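Local coordinates for protein hydrolase (Bacteroides thetaiotaomicron, PDB 2OBB) that binds magnesium through three aspartates and is probably a hydrolase of the HAD type, though its substrate is unknown, at residues G23-I26 / P27-E31; E50-L53 / L54-A57; I58-C61 / R62-L66; I103-W106 / G107-Y110; K116-F119 / A120-Y123. All coordinates share one frame; numbering follows the deposited sequence.

Contact 1: residues G23-I26 / P27-E31; sequences GEEI and PFAVE
E25 reaches forward over the start of helix 29-38, and its carboxylate oxygen OE2 takes the backbone N-H of V30. The bond from V30 N to E25 OE2 is 2.8 Å long and fairly straight, 162° at the hydrogen, and it arrives on the anti side of the carboxylate, somewhat out of its plane. The same oxygen also accepts from a water, 2.5 Å from E25 OE2, which in turn takes the N-H of E31. One acid oxygen thus serves two amides of the first helical turn, one directly and one through water. A negative group at this end of a helix would be expected to suit the helix dipole. The extended chain explains the reach: CG of E25 stands anti to the backbone N (chi1 -172°) and the next torsion is anti as well, carrying the acid to V30 N. Between these points the backbone folds in a type II beta turn from I26 to A29, closed by A29 N to I26 O at 3.0 Å, with F28 at the N-cap position.

Packing is modest. E25 and V30 cross at about a right angle, E25 CD lying 3.7 Å from V30 CG2, while across the turn I26 CB comes within 4.3 Å of A29 CB.

The turn leads from the loop after strand 5-8 into helix 29-38 and lies between two other helices. I26 and A29 pack on W106 of helix 106-115, while E25 and V30 meet W60 of helix 51-62. I26 is also bonded backbone to backbone with I14, a few residues after the magnesium ligands D9 and D11.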
loop_
_atom_site.group_PDB
_atom_site.type_symbol
_atom_site.label_atom_id
_atom_site.label_comp_id
_atom_site.label_asym_id
_atom_site.label_seq_id
_atom_site.Cartn_x
_atom_site.Cartn_y
_atom_site.Cartn_z
ATOM N N GLY A 23 12.748 6.676 -14.256
ATOM C CA GLY A 23 12.174 6.372 -15.576
ATOM C C GLY A 23 11.413 7.545 -16.163
ATOM O O GLY A 23 11.351 8.603 -15.536
ATOM N N GLU A 24 10.858 7.358 -17.369
ATOM C CA GLU A 24 9.917 8.299 -17.964
ATOM C C GLU A 24 8.664 8.382 -17.088
ATOM O O GLU A 24 8.332 7.436 -16.380
ATOM C CB GLU A 24 9.479 7.812 -19.341
ATOM C CG GLU A 24 10.607 7.540 -20.329
ATOM C CD GLU A 24 10.928 8.734 -21.199
ATOM O OE1 GLU A 24 11.254 8.543 -22.408
ATOM O OE2 GLU A 24 10.844 9.876 -20.680
ATOM N N GLU A 25 7.969 9.510 -17.151
ATOM C CA GLU A 25 6.783 9.692 -16.377
ATOM C C GLU A 25 5.684 8.745 -16.863
ATOM O O GLU A 25 5.509 8.527 -18.063
ATOM C CB GLU A 25 6.316 11.147 -16.489
ATOM C CG GLU A 25 5.153 11.484 -15.543
ATOM C CD GLU A 25 4.589 12.860 -15.763
ATOM O OE1 GLU A 25 5.268 13.657 -16.421
ATOM O OE2 GLU A 25 3.463 13.143 -15.285
ATOM N N ILE A 26 4.968 8.154 -15.930
ATOM C CA ILE A 26 3.742 7.458 -16.313
ATOM C C ILE A 26 2.748 8.522 -16.790
ATOM O O ILE A 26 2.593 9.554 -16.134
ATOM C CB ILE A 26 3.190 6.664 -15.166
ATOM C CG1 ILE A 26 4.292 5.739 -14.604
ATOM C CG2 ILE A 26 1.908 5.905 -15.579
ATOM C CD1 ILE A 26 4.628 4.563 -15.459
ATOM N N PRO A 27 2.121 8.311 -17.970
ATOM C CA PRO A 27 1.266 9.348 -18.530
ATOM C C PRO A 27 0.379 9.986 -17.474
ATOM O O PRO A 27 -0.238 9.281 -16.686
ATOM C CB PRO A 27 0.450 8.591 -19.568
ATOM C CG PRO A 27 1.447 7.609 -20.124
ATOM C CD PRO A 27 2.163 7.125 -18.853
ATOM N N PHE A 28 0.399 11.318 -17.430
ATOM C CA PHE A 28 -0.531 12.128 -16.623
ATOM C C PHE A 28 -0.382 11.956 -15.123
ATOM O O PHE A 28 -1.244 12.416 -14.368
ATOM C CB PHE A 28 -1.977 11.893 -17.077
ATOM C CG PHE A 28 -2.134 12.028 -18.569
ATOM C CD1 PHE A 28 -2.123 13.278 -19.170
ATOM C CD2 PHE A 28 -2.237 10.893 -19.373
ATOM C CE1 PHE A 28 -2.214 13.400 -20.573
ATOM C CE2 PHE A 28 -2.347 10.988 -20.759
ATOM C CZ PHE A 28 -2.323 12.252 -21.362
ATOM N N ALA A 29 0.724 11.348 -14.694
ATOM C CA ALA A 29 0.928 11.113 -13.259
ATOM C C ALA A 29 0.983 12.432 -12.504
ATOM O O ALA A 29 0.134 12.705 -11.637
ATOM C CB ALA A 29 2.210 10.244 -13.000
ATOM N N VAL A 30 1.952 13.274 -12.878
ATOM C CA VAL A 30 2.220 14.549 -12.183
ATOM C C VAL A 30 1.036 15.542 -12.241
ATOM O O VAL A 30 0.559 16.078 -11.226
ATOM C CB VAL A 30 3.457 15.245 -12.741
ATOM C CG1 VAL A 30 3.544 16.630 -12.148
ATOM C CG2 VAL A 30 4.702 14.445 -12.417
ATOM N N GLU A 31 0.556 15.762 -13.441
ATOM C CA GLU A 31 -0.668 16.491 -13.609
ATOM C C GLU A 31 -1.857 15.991 -12.756
ATOM O O GLU A 31 -2.604 16.802 -12.226
ATOM C CB GLU A 31 -1.003 16.512 -15.089
ATOM C CG GLU A 31 -2.418 16.796 -15.401
ATOM C CD GLU A 31 -2.637 16.843 -16.893
ATOM O OE1 GLU A 31 -1.631 17.097 -17.622
ATOM O OE2 GLU A 31 -3.802 16.613 -17.322
HETATM O O HOH W 1 1.780 14.803 -15.962
#

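Contact 2: residues E50-L53 / L54-A57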
loop_
_atom_site.group_PDB
_atom_site.type_symbol
_atom_site.label_atom_id
_atom_site.label_comp_id
_atom_site.label_asym_id
_atom_site.label_seq_id
_atom_site.Cartn_x
_atom_site.Cartn_y
_atom_site.Cartn_z
ATOM N N GLU A 50 15.638 6.327 0.130
ATOM C CA GLU A 50 16.150 7.142 1.245
ATOM C C GLU A 50 17.424 7.902 0.793
ATOM O O GLU A 50 18.053 7.549 -0.208
ATOM C CB GLU A 50 16.542 6.268 2.451
ATOM C CG GLU A 50 15.484 5.290 2.984
ATOM C CD GLU A 50 14.387 5.944 3.861
ATOM O OE1 GLU A 50 14.294 7.206 3.953
ATOM O OE2 GLU A 50 13.605 5.171 4.458
ATOM N N GLY A 51 17.818 8.931 1.537
ATOM C CA GLY A 51 19.060 9.651 1.230
ATOM C C GLY A 51 19.013 10.293 -0.139
ATOM O O GLY A 51 17.942 10.757 -0.579
ATOM N N GLU A 52 20.150 10.320 -0.834
ATOM C CA GLU A 52 20.238 11.024 -2.120
ATOM C C GLU A 52 19.352 10.447 -3.242
ATOM O O GLU A 52 19.006 11.172 -4.181
ATOM C CB GLU A 52 21.695 11.198 -2.572
ATOM C CG GLU A 52 22.434 12.402 -1.923
ATOM C CD GLU A 52 22.112 13.759 -2.582
ATOM O OE1 GLU A 52 22.929 14.231 -3.398
ATOM O OE2 GLU A 52 21.053 14.354 -2.292
ATOM N N LEU A 53 18.974 9.173 -3.143
ATOM C CA LEU A 53 18.007 8.601 -4.091
ATOM C C LEU A 53 16.585 9.124 -3.871
ATOM O O LEU A 53 15.826 9.303 -4.829
ATOM C CB LEU A 53 18.033 7.076 -4.056
ATOM C CG LEU A 53 19.269 6.441 -4.696
ATOM C CD1 LEU A 53 19.233 4.920 -4.528
ATOM C CD2 LEU A 53 19.406 6.844 -6.171
ATOM N N LEU A 54 16.232 9.367 -2.612
ATOM C CA LEU A 54 15.010 10.081 -2.294
ATOM C C LEU A 54 15.083 11.509 -2.820
ATOM O O LEU A 54 14.165 11.976 -3.501
ATOM C CB LEU A 54 14.747 10.098 -0.782
ATOM C CG LEU A 54 13.352 10.585 -0.316
ATOM C CD1 LEU A 54 12.183 9.753 -0.931
ATOM C CD2 LEU A 54 13.267 10.629 1.230
ATOM N N ASP A 55 16.176 12.199 -2.493
ATOM C CA ASP A 55 16.374 13.571 -2.927
ATOM C C ASP A 55 16.202 13.667 -4.435
ATOM O O ASP A 55 15.504 14.545 -4.925
ATOM C CB ASP A 55 17.759 14.083 -2.506
ATOM C CG ASP A 55 17.885 14.274 -0.984
ATOM O OD1 ASP A 55 16.827 14.476 -0.318
ATOM O OD2 ASP A 55 19.039 14.222 -0.458
ATOM N N GLU A 56 16.816 12.744 -5.167
ATOM C CA GLU A 56 16.651 12.699 -6.615
ATOM C C GLU A 56 15.170 12.560 -7.037
ATOM O O GLU A 56 14.723 13.255 -7.966
ATOM C CB GLU A 56 17.571 11.640 -7.231
ATOM C CG GLU A 56 19.033 12.138 -7.318
ATOM C CD GLU A 56 20.052 11.051 -7.647
ATOM O OE1 GLU A 56 19.633 9.951 -8.076
ATOM O OE2 GLU A 56 21.284 11.296 -7.472
ATOM N N ALA A 57 14.400 11.729 -6.328
ATOM C CA ALA A 57 12.960 11.619 -6.626
ATOM C C ALA A 57 12.243 12.924 -6.333
ATOM O O ALA A 57 11.394 13.358 -7.114
ATOM C CB ALA A 57 12.292 10.449 -5.870
#
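D55 N gives its hydrogen to G51 O at 3.0 Å, the first of three backbone bonds of the i to i+4 kind that join 50-53 to 54-57. E56 N follows with E52 O at 2.9 Å, and A57 N with L53 O at 3.2 Å. L53 O has a second donor in the side chain of R49, whereas L53 N makes only a weak bond to E50 O, 3.5 Å long. Outside the helix, E50 OE2 accepts from the backbone N of R87 of the second subunit.

The acids of E52 and D55 also come together, with D55 OD2 2.7 Å from E52 OE2. Two acid oxygens at that distance suggest that one group holds a proton and shares it, but E52 was modelled in two conformers, so the approach is doubtful. A bend in E52 at chi2 (-80°) turns its acid back toward D55, and the two carboxylate planes stand 65° apart. On the flank, E56 OE1 lies 3.7 Å from the methyl L53 CD2.

The i to i+4 bonds mark the opening turns of an alpha helix, here the connecting helix of the beta-alpha-beta unit formed by strand 42-45, helix 51-62 and strand 70-71, consistent with a Rossmann-like, probably HAD-type fold.

Contact 3: residues I58-C61 / R62-L66; sequences IEWC and RARGL
R64 lays its guanidinium flat on the indole of W60, the centres 3.6 Å apart and the planes only 7° from parallel. This stack is the tight part of the contact. R64 CZ sits over the five-membered ring in a cation-pi contact, while R64 CD covers the six-membered ring in a CH-pi contact, 3.7 Å from its centroid. What fixes the rotation of the guanidinium is R64 NH1, which donates in its own plane to W60 O at 2.9 Å.

Close by, C61 O receives two backbone N-H groups from opposite faces of its plane, L66 N at 2.9 Å and R64 N at 3.0 Å. With G65 N bonded to R62 O and G65 at positive phi, this is a Schellman motif ending helix 51-62. L66 CD2 lies 4.1 Å from C61 SG, and a water links I58 O to L66 O.

The exposed pair E59 and R62 is looser. R62 NH2 comes to E59 OE2 from above the carboxylate plane, 3.1 Å away, in a salt bridge; E59 was modelled in two conformers, so this bridge is less certain. R62 NE has a weak, long ion pair with E67.

Chemically, the R64 cation is held both by the indole face and by W60 O in the last turn of the helix, where a positive group would be expected to offset the dipole.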
loop_
_atom_site.group_PDB
_atom_site.type_symbol
_atom_site.label_atom_id
_atom_site.label_comp_id
_atom_site.label_asym_id
_atom_site.label_seq_id
_atom_site.Cartn_x
_atom_site.Cartn_y
_atom_site.Cartn_z
ATOM N N ILE A 58 12.597 13.569 -5.222
ATOM C CA ILE A 58 11.938 14.820 -4.831
ATOM C C ILE A 58 12.244 15.965 -5.803
ATOM O O ILE A 58 11.335 16.740 -6.187
ATOM C CB ILE A 58 12.323 15.211 -3.396
ATOM C CG1 ILE A 58 11.574 14.323 -2.411
ATOM C CG2 ILE A 58 12.005 16.674 -3.116
ATOM C CD1 ILE A 58 12.283 14.201 -1.051
ATOM N N GLU A 59 13.507 16.102 -6.198
ATOM C CA GLU A 59 13.859 17.171 -7.128
ATOM C C GLU A 59 13.232 16.951 -8.504
ATOM O O GLU A 59 12.783 17.904 -9.142
ATOM C CB GLU A 59 15.375 17.397 -7.225
ATOM C CG GLU A 59 15.843 18.671 -6.513
ATOM C CD GLU A 59 15.471 19.968 -7.246
ATOM O OE1 GLU A 59 15.128 19.929 -8.449
ATOM O OE2 GLU A 59 15.539 21.045 -6.614
ATOM N N TRP A 60 13.195 15.700 -8.948
ATOM C CA TRP A 60 12.558 15.376 -10.213
ATOM C C TRP A 60 11.080 15.819 -10.164
ATOM O O TRP A 60 10.550 16.380 -11.135
ATOM C CB TRP A 60 12.692 13.867 -10.482
ATOM C CG TRP A 60 12.122 13.426 -11.785
ATOM C CD1 TRP A 60 12.798 13.230 -12.964
ATOM C CD2 TRP A 60 10.733 13.164 -12.064
ATOM N NE1 TRP A 60 11.909 12.853 -13.961
ATOM C CE2 TRP A 60 10.639 12.798 -13.432
ATOM C CE3 TRP A 60 9.570 13.223 -11.299
ATOM C CZ2 TRP A 60 9.416 12.474 -14.046
ATOM C CZ3 TRP A 60 8.336 12.879 -11.907
ATOM C CH2 TRP A 60 8.280 12.524 -13.273
ATOM N N CYS A 61 10.426 15.599 -9.025
ATOM C CA CYS A 61 9.043 16.054 -8.874
ATOM C C CYS A 61 8.931 17.564 -8.779
ATOM O O CYS A 61 8.075 18.161 -9.441
ATOM C CB CYS A 61 8.361 15.404 -7.680
ATOM S SG CYS A 61 8.152 13.635 -7.902
ATOM N N ARG A 62 9.780 18.175 -7.950
ATOM C CA ARG A 62 9.803 19.634 -7.777
ATOM C C ARG A 62 9.936 20.354 -9.122
ATOM O O ARG A 62 9.239 21.333 -9.384
ATOM C CB ARG A 62 10.956 20.024 -6.854
ATOM C CG ARG A 62 11.149 21.519 -6.699
ATOM C CD ARG A 62 12.250 21.893 -5.693
ATOM N NE ARG A 62 11.984 21.327 -4.362
ATOM C CZ ARG A 62 12.730 20.390 -3.764
ATOM N NH1 ARG A 62 12.369 19.961 -2.554
ATOM N NH2 ARG A 62 13.838 19.892 -4.349
ATOM N N ALA A 63 10.821 19.844 -9.979
ATOM C CA ALA A 63 11.071 20.442 -11.296
ATOM C C ALA A 63 9.848 20.435 -12.221
ATOM O O ALA A 63 9.797 21.173 -13.197
ATOM C CB ALA A 63 12.245 19.755 -11.960
ATOM N N ARG A 64 8.876 19.585 -11.908
ATOM C CA ARG A 64 7.633 19.495 -12.655
ATOM C C ARG A 64 6.515 20.166 -11.864
ATOM O O ARG A 64 5.323 20.021 -12.161
ATOM C CB ARG A 64 7.334 18.026 -12.961
ATOM C CG ARG A 64 8.114 17.515 -14.181
ATOM C CD ARG A 64 8.482 16.039 -14.133
ATOM N NE ARG A 64 9.447 15.713 -15.187
ATOM C CZ ARG A 64 10.776 15.781 -15.046
ATOM N NH1 ARG A 64 11.318 16.142 -13.884
ATOM N NH2 ARG A 64 11.575 15.490 -16.066
ATOM N N GLY A 65 6.918 20.927 -10.853
ATOM C CA GLY A 65 5.982 21.660 -10.017
ATOM C C GLY A 65 5.144 20.779 -9.127
ATOM O O GLY A 65 4.024 21.158 -8.763
ATOM N N LEU A 66 5.666 19.593 -8.797
ATOM C CA LEU A 66 5.008 18.705 -7.833
ATOM C C LEU A 66 5.806 18.658 -6.535
ATOM O O LEU A 66 6.964 18.195 -6.502
ATOM C CB LEU A 66 4.770 17.290 -8.406
ATOM C CG LEU A 66 4.325 16.172 -7.458
ATOM C CD1 LEU A 66 2.988 16.489 -6.726
ATOM C CD2 LEU A 66 4.260 14.811 -8.195
HETATM O O HOH W 2 8.739 17.280 -4.805
#

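Contact 4: residues I103-W106 / G107-Y110; sequences IPDW and GIIY
I109 lays its terminal methyl over one face of the W106 indole, CD1 standing 3.7 Å from the centroid of the six-membered ring and 13° off the normal, a CH-pi contact. The two side chains run side by side and point the same way. W106 CG and I109 CG1 both lie anti to the carbonyl carbon (chi1 -75° and -73°), which sets CD1 over the face, displaced toward the rim. The same CD1 meets I103 CD1 at 3.9 Å. P104 crosses I109 at about a right angle, P104 CD lying 4.0 Å from I109 CG1, and meets I108 at a slant, with P104 CG 3.8 Å from I108 CG2.

D105 adopts the less common conformer in which CG is tucked between the backbone N and the carbonyl carbon. This turns OD1 back toward the helix start, where I108 N gives it a weak bond of 3.4 Å. The firmer ties are in the backbone: I109 N to D105 O at 3.0 Å, and Y110 N to W106 O at 2.9 Å. W106 NE1 donates to T13 O, and Y110 OH bonds to E39.

D105 is thus an Asp N-cap, here with a weak capping bond, opening helix 106-115. The loop follows strand 93-95 and the magnesium ligand D97, whose side chain lies about 4 Å from that of I103, so the I103 end of the loop borders the metal site, consistent with a HAD-type fold.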
loop_
_atom_site.group_PDB
_atom_site.type_symbol
_atom_site.label_atom_id
_atom_site.label_comp_id
_atom_site.label_asym_id
_atom_site.label_seq_id
_atom_site.Cartn_x
_atom_site.Cartn_y
_atom_site.Cartn_z
ATOM N N ILE A 103 -2.108 -1.085 -10.204
ATOM C CA ILE A 103 -2.776 0.227 -10.346
ATOM C C ILE A 103 -3.177 0.535 -11.783
ATOM O O ILE A 103 -2.457 0.178 -12.729
ATOM C CB ILE A 103 -2.075 1.420 -9.656
ATOM C CG1 ILE A 103 -0.675 1.691 -10.253
ATOM C CG2 ILE A 103 -2.147 1.292 -7.984
ATOM C CD1 ILE A 103 -0.259 3.163 -9.929
ATOM N N PRO A 104 -4.368 1.153 -11.943
ATOM C CA PRO A 104 -4.879 1.418 -13.286
ATOM C C PRO A 104 -4.259 2.747 -13.705
ATOM O O PRO A 104 -3.500 3.340 -12.951
ATOM C CB PRO A 104 -6.389 1.525 -13.067
ATOM C CG PRO A 104 -6.509 2.055 -11.645
ATOM C CD PRO A 104 -5.256 1.690 -10.891
ATOM N N ASP A 105 -4.539 3.228 -14.895
ATOM C CA ASP A 105 -3.931 4.488 -15.240
ATOM C C ASP A 105 -4.549 5.640 -14.438
ATOM O O ASP A 105 -5.654 5.521 -13.825
ATOM C CB ASP A 105 -3.980 4.718 -16.741
ATOM C CG ASP A 105 -5.369 4.669 -17.274
ATOM O OD1 ASP A 105 -6.239 5.351 -16.693
ATOM O OD2 ASP A 105 -5.586 3.966 -18.297
ATOM N N TRP A 106 -3.828 6.751 -14.458
ATOM C CA TRP A 106 -4.122 7.904 -13.642
ATOM C C TRP A 106 -5.510 8.496 -13.879
ATOM O O TRP A 106 -6.120 8.989 -12.930
ATOM C CB TRP A 106 -3.018 8.920 -13.813
ATOM C CG TRP A 106 -1.799 8.472 -13.059
ATOM C CD1 TRP A 106 -0.688 7.842 -13.562
ATOM C CD2 TRP A 106 -1.563 8.655 -11.659
ATOM N NE1 TRP A 106 0.230 7.610 -12.536
ATOM C CE2 TRP A 106 -0.283 8.107 -11.365
ATOM C CE3 TRP A 106 -2.311 9.220 -10.622
ATOM C CZ2 TRP A 106 0.256 8.101 -10.068
ATOM C CZ3 TRP A 106 -1.750 9.223 -9.300
ATOM C CH2 TRP A 106 -0.482 8.674 -9.058
ATOM N N GLY A 107 -6.019 8.407 -15.112
ATOM C CA GLY A 107 -7.440 8.659 -15.373
ATOM C C GLY A 107 -8.382 7.946 -14.406
ATOM O O GLY A 107 -9.262 8.574 -13.813
ATOM N N ILE A 108 -8.187 6.641 -14.227
ATOM C CA ILE A 108 -9.062 5.862 -13.396
ATOM C C ILE A 108 -8.778 6.123 -11.918
ATOM O O ILE A 108 -9.707 6.195 -11.125
ATOM C CB ILE A 108 -9.048 4.354 -13.740
ATOM C CG1 ILE A 108 -9.844 4.095 -15.017
ATOM C CG2 ILE A 108 -9.811 3.549 -12.674
ATOM C CD1 ILE A 108 -9.009 3.933 -16.234
ATOM N N ILE A 109 -7.507 6.288 -11.557
ATOM C CA ILE A 109 -7.158 6.632 -10.194
ATOM C C ILE A 109 -7.953 7.871 -9.793
ATOM O O ILE A 109 -8.625 7.881 -8.756
ATOM C CB ILE A 109 -5.606 6.863 -10.004
ATOM C CG1 ILE A 109 -4.835 5.526 -10.044
ATOM C CG2 ILE A 109 -5.315 7.597 -8.688
ATOM C CD1 ILE A 109 -3.254 5.694 -10.064
ATOM N N TYR A 110 -7.908 8.898 -10.642
ATOM C CA TYR A 110 -8.617 10.141 -10.395
ATOM C C TYR A 110 -10.140 9.971 -10.259
ATOM O O TYR A 110 -10.747 10.420 -9.275
ATOM C CB TYR A 110 -8.274 11.153 -11.477
ATOM C CG TYR A 110 -8.966 12.469 -11.269
ATOM C CD1 TYR A 110 -8.554 13.350 -10.262
ATOM C CD2 TYR A 110 -10.050 12.829 -12.065
ATOM C CE1 TYR A 110 -9.219 14.570 -10.050
ATOM C CE2 TYR A 110 -10.714 14.038 -11.878
ATOM C CZ TYR A 110 -10.299 14.906 -10.872
ATOM O OH TYR A 110 -10.966 16.107 -10.720
#

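Contact 5: residues K116-F119 / A120-Y123; sequences KKTF and ADIY
T118 and D121 face each other across the first turn of helix 119-123, each side chain taking the other's backbone N-H. D121 N donates to T118 OG1 at 3.0 Å in a nearly straight bond, 175° at the hydrogen, and T118 N donates to D121 OD2, also at 3.0 Å, arriving from above the carboxylate plane. Together they form a capping box. T118 can do this because OG1 sits between its own backbone N and carbonyl carbon (chi1 56°), turned toward the helix, and the two side chains pass at a slant.

K117 crosses D121 in similar fashion, its CG 3.8 Å from D121 CB. Farther out the extended lysine runs at about a right angle to I122, K117 CD lying 4.1 Å from I122 CD1, and its amine goes on to a salt bridge with E111.

On another flank F119 and Y123 lie side by side and point the same way, meeting edge to edge: Y123 CE2 is near the plane of the F119 ring, 4.0 Å from F119 CD1. F119 O approaches the Y123 edge too and accepts from Y123 N at 2.9 Å.

This short C-terminal helix follows helix 106-115, on which I122 packs through I108, E111 and M112, while F119 covers P104. At the dimer interface the F119 ring stacks on F119 of the second subunit, and Y123 meets Y123 of that subunit with nearly parallel rings.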
loop_
_atom_site.group_PDB
_atom_site.type_symbol
_atom_site.label_atom_id
_atom_site.label_comp_id
_atom_site.label_asym_id
_atom_site.label_seq_id
_atom_site.Cartn_x
_atom_site.Cartn_y
_atom_site.Cartn_z
ATOM N N LYS A 116 -15.535 8.556 -5.503
ATOM C CA LYS A 116 -15.583 7.532 -4.440
ATOM C C LYS A 116 -16.034 6.195 -5.035
ATOM O O LYS A 116 -17.173 5.761 -4.877
ATOM C CB LYS A 116 -16.456 7.979 -3.263
ATOM C CG LYS A 116 -15.696 8.765 -2.204
ATOM C CD LYS A 116 -16.550 9.912 -1.643
ATOM C CE LYS A 116 -15.729 10.846 -0.735
ATOM N NZ LYS A 116 -16.444 12.150 -0.481
ATOM N N LYS A 117 -15.123 5.575 -5.772
ATOM C CA LYS A 117 -15.431 4.388 -6.543
ATOM C C LYS A 117 -14.341 3.347 -6.387
ATOM O O LYS A 117 -13.151 3.670 -6.300
ATOM C CB LYS A 117 -15.577 4.738 -8.025
ATOM C CG LYS A 117 -16.938 5.245 -8.452
ATOM C CD LYS A 117 -16.886 5.675 -9.912
ATOM C CE LYS A 117 -18.278 5.867 -10.537
ATOM N NZ LYS A 117 -18.170 6.321 -11.981
ATOM N N THR A 118 -14.781 2.098 -6.386
ATOM C CA THR A 118 -13.939 0.922 -6.272
ATOM C C THR A 118 -13.710 0.419 -7.682
ATOM O O THR A 118 -14.407 0.836 -8.605
ATOM C CB THR A 118 -14.672 -0.192 -5.477
ATOM O OG1 THR A 118 -15.924 -0.475 -6.107
ATOM C CG2 THR A 118 -14.938 0.232 -4.039
ATOM N N PHE A 119 -12.746 -0.485 -7.857
ATOM C CA PHE A 119 -12.575 -1.129 -9.151
ATOM C C PHE A 119 -13.924 -1.725 -9.536
ATOM O O PHE A 119 -14.326 -1.679 -10.704
ATOM C CB PHE A 119 -11.513 -2.217 -9.080
ATOM C CG PHE A 119 -10.088 -1.693 -9.019
ATOM C CD1 PHE A 119 -9.388 -1.401 -10.188
ATOM C CD2 PHE A 119 -9.453 -1.515 -7.806
ATOM C CE1 PHE A 119 -8.077 -0.954 -10.150
ATOM C CE2 PHE A 119 -8.147 -1.049 -7.752
ATOM C CZ PHE A 119 -7.449 -0.778 -8.939
ATOM N N ALA A 120 -14.641 -2.241 -8.543
ATOM C CA ALA A 120 -15.933 -2.904 -8.782
ATOM C C ALA A 120 -16.888 -1.948 -9.487
ATOM O O ALA A 120 -17.403 -2.258 -10.564
ATOM C CB ALA A 120 -16.525 -3.415 -7.481
ATOM N N ASP A 121 -17.082 -0.771 -8.891
ATOM C CA ASP A 121 -17.854 0.322 -9.502
ATOM C C ASP A 121 -17.394 0.647 -10.913
ATOM O O ASP A 121 -18.197 0.598 -11.830
ATOM C CB ASP A 121 -17.754 1.585 -8.655
ATOM C CG ASP A 121 -18.289 1.392 -7.266
ATOM O OD1 ASP A 121 -19.180 0.529 -7.079
ATOM O OD2 ASP A 121 -17.823 2.104 -6.359
ATOM N N ILE A 122 -16.106 0.970 -11.073
ATOM C CA ILE A 122 -15.526 1.314 -12.365
ATOM C C ILE A 122 -15.947 0.319 -13.429
ATOM O O ILE A 122 -16.492 0.701 -14.465
ATOM C CB ILE A 122 -13.976 1.362 -12.303
ATOM C CG1 ILE A 122 -13.490 2.470 -11.365
ATOM C CG2 ILE A 122 -13.363 1.517 -13.712
ATOM C CD1 ILE A 122 -13.786 3.884 -11.835
ATOM N N TYR A 123 -15.732 -0.963 -13.158
ATOM C CA TYR A 123 -16.022 -1.986 -14.151
ATOM C C TYR A 123 -17.505 -2.351 -14.316
ATOM O O TYR A 123 -17.936 -2.643 -15.444
ATOM C CB TYR A 123 -15.115 -3.205 -13.966
ATOM C CG TYR A 123 -13.658 -2.868 -14.246
ATOM C CD1 TYR A 123 -13.168 -2.811 -15.556
ATOM C CD2 TYR A 123 -12.778 -2.579 -13.210
ATOM C CE1 TYR A 123 -11.820 -2.481 -15.820
ATOM C CE2 TYR A 123 -11.436 -2.252 -13.459
ATOM C CZ TYR A 123 -10.964 -2.209 -14.764
ATOM O OH TYR A 123 -9.643 -1.881 -15.006
#

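How the contacts relate
The five contacts follow one another along the chain, and contact 1 connects two groups of them. On one side it touches contact 3, where V30 CG2 lies 4.0 Å from W60 CZ3; on the other it touches contact 4, with A29 CB 3.3 Å from W106 NE1. Contacts 2 and 3 occupy the beginning and end of helix 51-62, their centres 12 Å apart. Contact 5 extends contact 4 through P104 CG, 3.7 Å from F119 CE1, and contacts 2 and 5 lie on opposite sides of the chain's centre, 34 Å between centres. Magnesium, bound by D9, D11 and D97, is about 8 Å from the I103 side chain and about 9 Å from that of I26.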